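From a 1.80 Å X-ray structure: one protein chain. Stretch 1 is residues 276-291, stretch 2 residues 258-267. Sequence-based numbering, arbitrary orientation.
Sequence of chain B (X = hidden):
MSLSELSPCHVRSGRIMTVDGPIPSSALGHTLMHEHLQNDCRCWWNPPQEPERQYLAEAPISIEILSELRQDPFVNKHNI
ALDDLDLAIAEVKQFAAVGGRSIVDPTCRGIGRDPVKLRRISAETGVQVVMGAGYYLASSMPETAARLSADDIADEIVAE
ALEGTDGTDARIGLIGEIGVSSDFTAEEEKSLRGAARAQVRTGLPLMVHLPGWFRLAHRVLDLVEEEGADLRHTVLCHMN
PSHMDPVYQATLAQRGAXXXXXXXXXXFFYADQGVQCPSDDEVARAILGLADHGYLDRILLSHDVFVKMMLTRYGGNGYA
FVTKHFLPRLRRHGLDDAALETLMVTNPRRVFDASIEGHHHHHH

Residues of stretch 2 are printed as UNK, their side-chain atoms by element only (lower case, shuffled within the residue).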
# COMPACT_ATOMS: atom_id res chain seq x y z
N GLN B 276 2.73 -19.57 -7.42
CA GLN B 276 1.49 -19.31 -8.13
C GLN B 276 1.63 -18.21 -9.19
O GLN B 276 2.17 -17.14 -8.91
CB GLN B 276 0.42 -18.88 -7.12
CG GLN B 276 -0.91 -18.47 -7.72
CD GLN B 276 -1.71 -19.65 -8.25
OE1 GLN B 276 -1.99 -20.59 -7.51
NE2 GLN B 276 -2.07 -19.60 -9.52
N CYS B 277 1.15 -18.50 -10.39
CA CYS B 277 1.19 -17.51 -11.47
C CYS B 277 0.18 -16.43 -11.14
O CYS B 277 -0.96 -16.73 -10.76
CB CYS B 277 0.81 -18.16 -12.80
SG CYS B 277 1.96 -19.43 -13.33
N PRO B 278 0.57 -15.16 -11.30
CA PRO B 278 -0.31 -14.02 -11.02
C PRO B 278 -1.44 -13.92 -12.04
O PRO B 278 -1.37 -14.54 -13.10
CB PRO B 278 0.64 -12.83 -11.09
CG PRO B 278 1.54 -13.23 -12.21
CD PRO B 278 1.84 -14.70 -11.89
N SER B 279 -2.46 -13.14 -11.71
CA SER B 279 -3.61 -12.95 -12.60
C SER B 279 -3.32 -11.89 -13.65
O SER B 279 -2.46 -11.04 -13.45
CB SER B 279 -4.82 -12.50 -11.79
OG SER B 279 -4.66 -11.16 -11.38
N ASP B 280 -4.06 -11.92 -14.75
CA ASP B 280 -3.84 -10.93 -15.80
C ASP B 280 -4.16 -9.52 -15.32
O ASP B 280 -3.59 -8.55 -15.81
CB ASP B 280 -4.65 -11.28 -17.04
CG ASP B 280 -4.07 -12.46 -17.80
OD1 ASP B 280 -2.89 -12.81 -17.54
OD2 ASP B 280 -4.78 -13.03 -18.66
N ASP B 281 -5.07 -9.40 -14.36
CA ASP B 281 -5.40 -8.08 -13.83
C ASP B 281 -4.22 -7.53 -13.03
O ASP B 281 -3.89 -6.35 -13.15
CB ASP B 281 -6.65 -8.14 -12.93
CG ASP B 281 -7.93 -7.77 -13.68
OD1 ASP B 281 -7.85 -7.25 -14.81
OD2 ASP B 281 -9.02 -7.98 -13.12
N GLU B 282 -3.57 -8.38 -12.24
CA GLU B 282 -2.42 -7.94 -11.45
C GLU B 282 -1.30 -7.50 -12.39
O GLU B 282 -0.62 -6.51 -12.13
CB GLU B 282 -1.92 -9.07 -10.55
CG GLU B 282 -2.87 -9.45 -9.42
CD GLU B 282 -2.38 -10.67 -8.66
OE1 GLU B 282 -2.24 -11.74 -9.29
OE2 GLU B 282 -2.14 -10.56 -7.44
N VAL B 283 -1.11 -8.24 -13.47
CA VAL B 283 -0.07 -7.91 -14.44
C VAL B 283 -0.43 -6.63 -15.19
O VAL B 283 0.44 -5.78 -15.42
CB VAL B 283 0.12 -9.07 -15.44
CG1 VAL B 283 1.00 -8.62 -16.61
CG2 VAL B 283 0.76 -10.25 -14.72
N ALA B 284 -1.69 -6.50 -15.57
CA ALA B 284 -2.14 -5.30 -16.28
C ALA B 284 -1.81 -4.08 -15.43
O ALA B 284 -1.29 -3.09 -15.94
CB ALA B 284 -3.64 -5.37 -16.55
N ARG B 285 -2.11 -4.14 -14.14
CA ARG B 285 -1.83 -3.01 -13.26
C ARG B 285 -0.33 -2.71 -13.18
O ARG B 285 0.06 -1.54 -13.16
CB ARG B 285 -2.37 -3.26 -11.85
CG ARG B 285 -3.86 -2.98 -11.70
CD ARG B 285 -4.23 -2.79 -10.23
NE ARG B 285 -4.04 -4.02 -9.46
CZ ARG B 285 -4.84 -5.08 -9.53
NH1 ARG B 285 -5.89 -5.07 -10.34
NH2 ARG B 285 -4.58 -6.16 -8.81
N ALA B 286 0.50 -3.75 -13.14
CA ALA B 286 1.94 -3.56 -13.08
C ALA B 286 2.42 -2.88 -14.37
O ALA B 286 3.32 -2.03 -14.34
CB ALA B 286 2.64 -4.90 -12.91
N ILE B 287 1.82 -3.27 -15.49
CA ILE B 287 2.16 -2.71 -16.79
C ILE B 287 1.75 -1.23 -16.83
O ILE B 287 2.49 -0.39 -17.32
CB ILE B 287 1.45 -3.50 -17.92
CG1 ILE B 287 2.07 -4.90 -18.03
CG2 ILE B 287 1.57 -2.76 -19.24
CD1 ILE B 287 1.32 -5.84 -18.97
N LEU B 288 0.56 -0.93 -16.31
CA LEU B 288 0.08 0.44 -16.27
C LEU B 288 1.07 1.30 -15.50
O LEU B 288 1.43 2.39 -15.93
CB LEU B 288 -1.28 0.51 -15.58
CG LEU B 288 -2.52 0.52 -16.47
CD1 LEU B 288 -2.49 -0.65 -17.44
CD2 LEU B 288 -3.77 0.47 -15.59
N GLY B 289 1.49 0.79 -14.35
CA GLY B 289 2.44 1.50 -13.51
C GLY B 289 3.75 1.73 -14.23
O GLY B 289 4.28 2.84 -14.23
N LEU B 290 4.29 0.68 -14.84
CA LEU B 290 5.55 0.83 -15.56
C LEU B 290 5.39 1.94 -16.60
O LEU B 290 6.27 2.78 -16.75
CB LEU B 290 5.94 -0.49 -16.24
CG LEU B 290 6.56 -1.55 -15.32
CD1 LEU B 290 6.68 -2.86 -16.07
CD2 LEU B 290 7.94 -1.08 -14.83
N ALA B 291 4.25 1.96 -17.29
CA ALA B 291 3.99 2.98 -18.30
C ALA B 291 3.92 4.37 -17.65
O ALA B 291 4.51 5.33 -18.16
CB ALA B 291 2.69 2.69 -19.03
N UNK B 258 14.48 -4.91 -21.61
CA UNK B 258 13.07 -5.09 -21.89
C UNK B 258 12.53 -5.95 -20.76
O UNK B 258 13.22 -6.85 -20.27
c UNK B 258 11.98 -4.18 -24.90
c UNK B 258 12.12 -3.38 -26.04
c UNK B 258 13.34 -3.34 -26.71
c UNK B 258 14.41 -4.09 -26.25
c UNK B 258 13.04 -4.94 -24.43
c UNK B 258 14.26 -4.89 -25.11
c UNK B 258 12.88 -5.82 -23.22
N UNK B 259 11.31 -5.67 -20.33
CA UNK B 259 10.67 -6.44 -19.27
C UNK B 259 9.61 -7.26 -20.00
O UNK B 259 8.61 -6.72 -20.48
c UNK B 259 10.97 -4.53 -17.56
c UNK B 259 10.22 -3.76 -16.48
c UNK B 259 12.16 -5.28 -16.94
c UNK B 259 10.02 -5.52 -18.24
N UNK B 260 9.83 -8.56 -20.08
CA UNK B 260 8.89 -9.40 -20.80
C UNK B 260 7.83 -10.09 -19.95
O UNK B 260 8.14 -10.97 -19.15
o UNK B 260 9.83 -11.69 -24.66
c UNK B 260 8.80 -11.23 -22.58
c UNK B 260 9.62 -12.11 -23.50
o UNK B 260 10.08 -13.19 -23.08
c UNK B 260 9.66 -10.44 -21.61
N UNK B 261 6.59 -9.66 -20.11
CA UNK B 261 5.47 -10.27 -19.40
C UNK B 261 4.95 -11.33 -20.37
O UNK B 261 3.93 -11.16 -21.03
c UNK B 261 5.54 -7.10 -18.35
c UNK B 261 5.73 -6.51 -16.02
c UNK B 261 4.83 -8.25 -18.02
c UNK B 261 5.01 -7.65 -15.68
c UNK B 261 6.00 -6.23 -17.36
c UNK B 261 4.56 -8.51 -16.68
c UNK B 261 4.41 -9.21 -19.10
N UNK B 262 5.72 -12.41 -20.46
CA UNK B 262 5.43 -13.54 -21.34
C UNK B 262 4.55 -14.62 -20.72
O UNK B 262 4.45 -15.71 -21.27
c UNK B 262 6.75 -14.18 -21.79
o UNK B 262 7.39 -14.76 -19.57
o UNK B 262 8.93 -13.91 -20.88
c UNK B 262 7.76 -14.29 -20.66
N UNK B 263 3.91 -14.33 -19.59
CA UNK B 263 3.07 -15.34 -18.95
C UNK B 263 1.59 -14.98 -18.94
O UNK B 263 0.81 -15.52 -18.15
se UNK B 263 5.97 -16.21 -15.91
c UNK B 263 4.68 -17.01 -14.68
c UNK B 263 3.58 -15.60 -17.54
c UNK B 263 4.93 -16.31 -17.53
N UNK B 264 1.21 -14.08 -19.84
CA UNK B 264 -0.17 -13.66 -19.97
C UNK B 264 -1.08 -14.85 -20.21
O UNK B 264 -0.88 -15.61 -21.16
c UNK B 264 0.52 -11.47 -20.98
c UNK B 264 -1.84 -12.37 -21.31
c UNK B 264 -0.36 -12.71 -21.16
c UNK B 264 0.24 -10.69 -19.72
N UNK B 265 -2.09 -15.00 -19.37
CA UNK B 265 -3.02 -16.10 -19.53
C UNK B 265 -2.67 -17.32 -18.70
O UNK B 265 -3.53 -18.18 -18.47
N UNK B 266 -1.41 -17.40 -18.26
CA UNK B 266 -0.95 -18.53 -17.44
C UNK B 266 -1.33 -18.31 -15.99
O UNK B 266 -0.83 -17.40 -15.33
c UNK B 266 3.98 -19.87 -15.23
c UNK B 266 0.57 -18.69 -17.54
c UNK B 266 1.21 -19.74 -16.59
se UNK B 266 3.07 -19.88 -16.99
N UNK B 267 -2.22 -19.16 -15.49
CA UNK B 267 -2.68 -19.05 -14.11
C UNK B 267 -2.50 -20.33 -13.31
O UNK B 267 -3.27 -20.59 -12.38
c UNK B 267 -4.15 -18.63 -14.12
c UNK B 267 -5.05 -19.68 -14.75
o UNK B 267 -4.59 -20.40 -15.67
o UNK B 267 -6.23 -19.78 -14.34
O HOH W 1 0.79 -15.09 -15.01

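Position 258 has seven side-chain carbons, one leading into a six-membered ring. Nothing of stretch 1 is within reach. It is Phe 258, the start of a short strand.

Position 259 carries four carbons, forked at the second. Its CA-to-CB bond points toward the helix of stretch 1, and one tip meets Leu 290. This is Leu 259. Its CD1 lies 3.7 Å from Leu 290 CD1, an apolar contact.

Position 260 has three carbons, the third bearing two oxygens. That pattern is a glutamate, Glu 260. The side chain is out of reach of stretch 1 and is hydrogen-bonded elsewhere in the structure.

Position 261 again shows one carbon and a ring of six, with no oxygen. It points toward the helix and touches three of its side chains. It is Phe 261. Ile 287 CG1 sits over one ring face, 4.2 Å from the ring centroid and 12° off the normal, a CH-pi contact. Leu 290 CD1 approaches the ring edge, 3.7 Å from Phe 261 CE2. Val 283 CG1 comes within 3.6 Å of Phe 261 CD1 at an oblique angle.

Position 262 has two carbons, the second with two oxygens. It is one carbon shorter than Glu 260, hence Asp 262. It does not reach stretch 1.

Position 263 is an unbranched chain of two carbons, selenium and a last carbon, which reaches Cys 277. It is Met 263, a selenomethionine; its CE is 3.9 Å from Cys 277 SG. Met 263 also opens a type II beta turn.

Position 264 has four carbons, forked at the first, with one arm two carbons long that reaches Val 283. This is Ile 264. Its CB points sideways, but CD1 comes within 3.8 Å of Val 283 CG1.

Position 265 has no side-chain atoms, and its backbone N lies beside Asp 280. It is Gly 265. Its phi/psi of 95/-19 would jam a CB against the preceding carbonyl oxygen. Gly 265 N donates to Asp 280 OD1 at 3.0 Å, with an angle of 161°.

Position 266 has two carbons, selenium and a last carbon, unbranched, with its end beside Cys 277. It is Met 266, again a selenomethionine. Its N closes the turn by bonding to Met 263 O at 2.9 Å. The end of the side chain is modelled too close to Cys 277 to support a reading of the distance.

Position 267 has two carbons, the second with two oxygens. Its CB points away from stretch 1, and its backbone meets Cys 277 and Gln 276. It is Asp 267. Its CA lies 3.8 Å from Cys 277 CB, and its O accepts a weak bond from Gln 276 NE2 at 3.3 Å.

The helix and strand run nearly antiparallel, at 162°, with their axes 11.0 Å apart at closest approach. Side chains fill that gap. Val 283, Ile 287 and Leu 290 lie on successive turns and pack around Phe 261. Near the helix start, Asp 280 holds the turn through Gly 265. The oxygen of water 1 lies 2.8 Å from Met 266 O and 2.9 Å from Pro 278 O, between the two backbones. Together the stretches bury 606 Å².

Stretch 2 (258-267) FLEFDMIGMD
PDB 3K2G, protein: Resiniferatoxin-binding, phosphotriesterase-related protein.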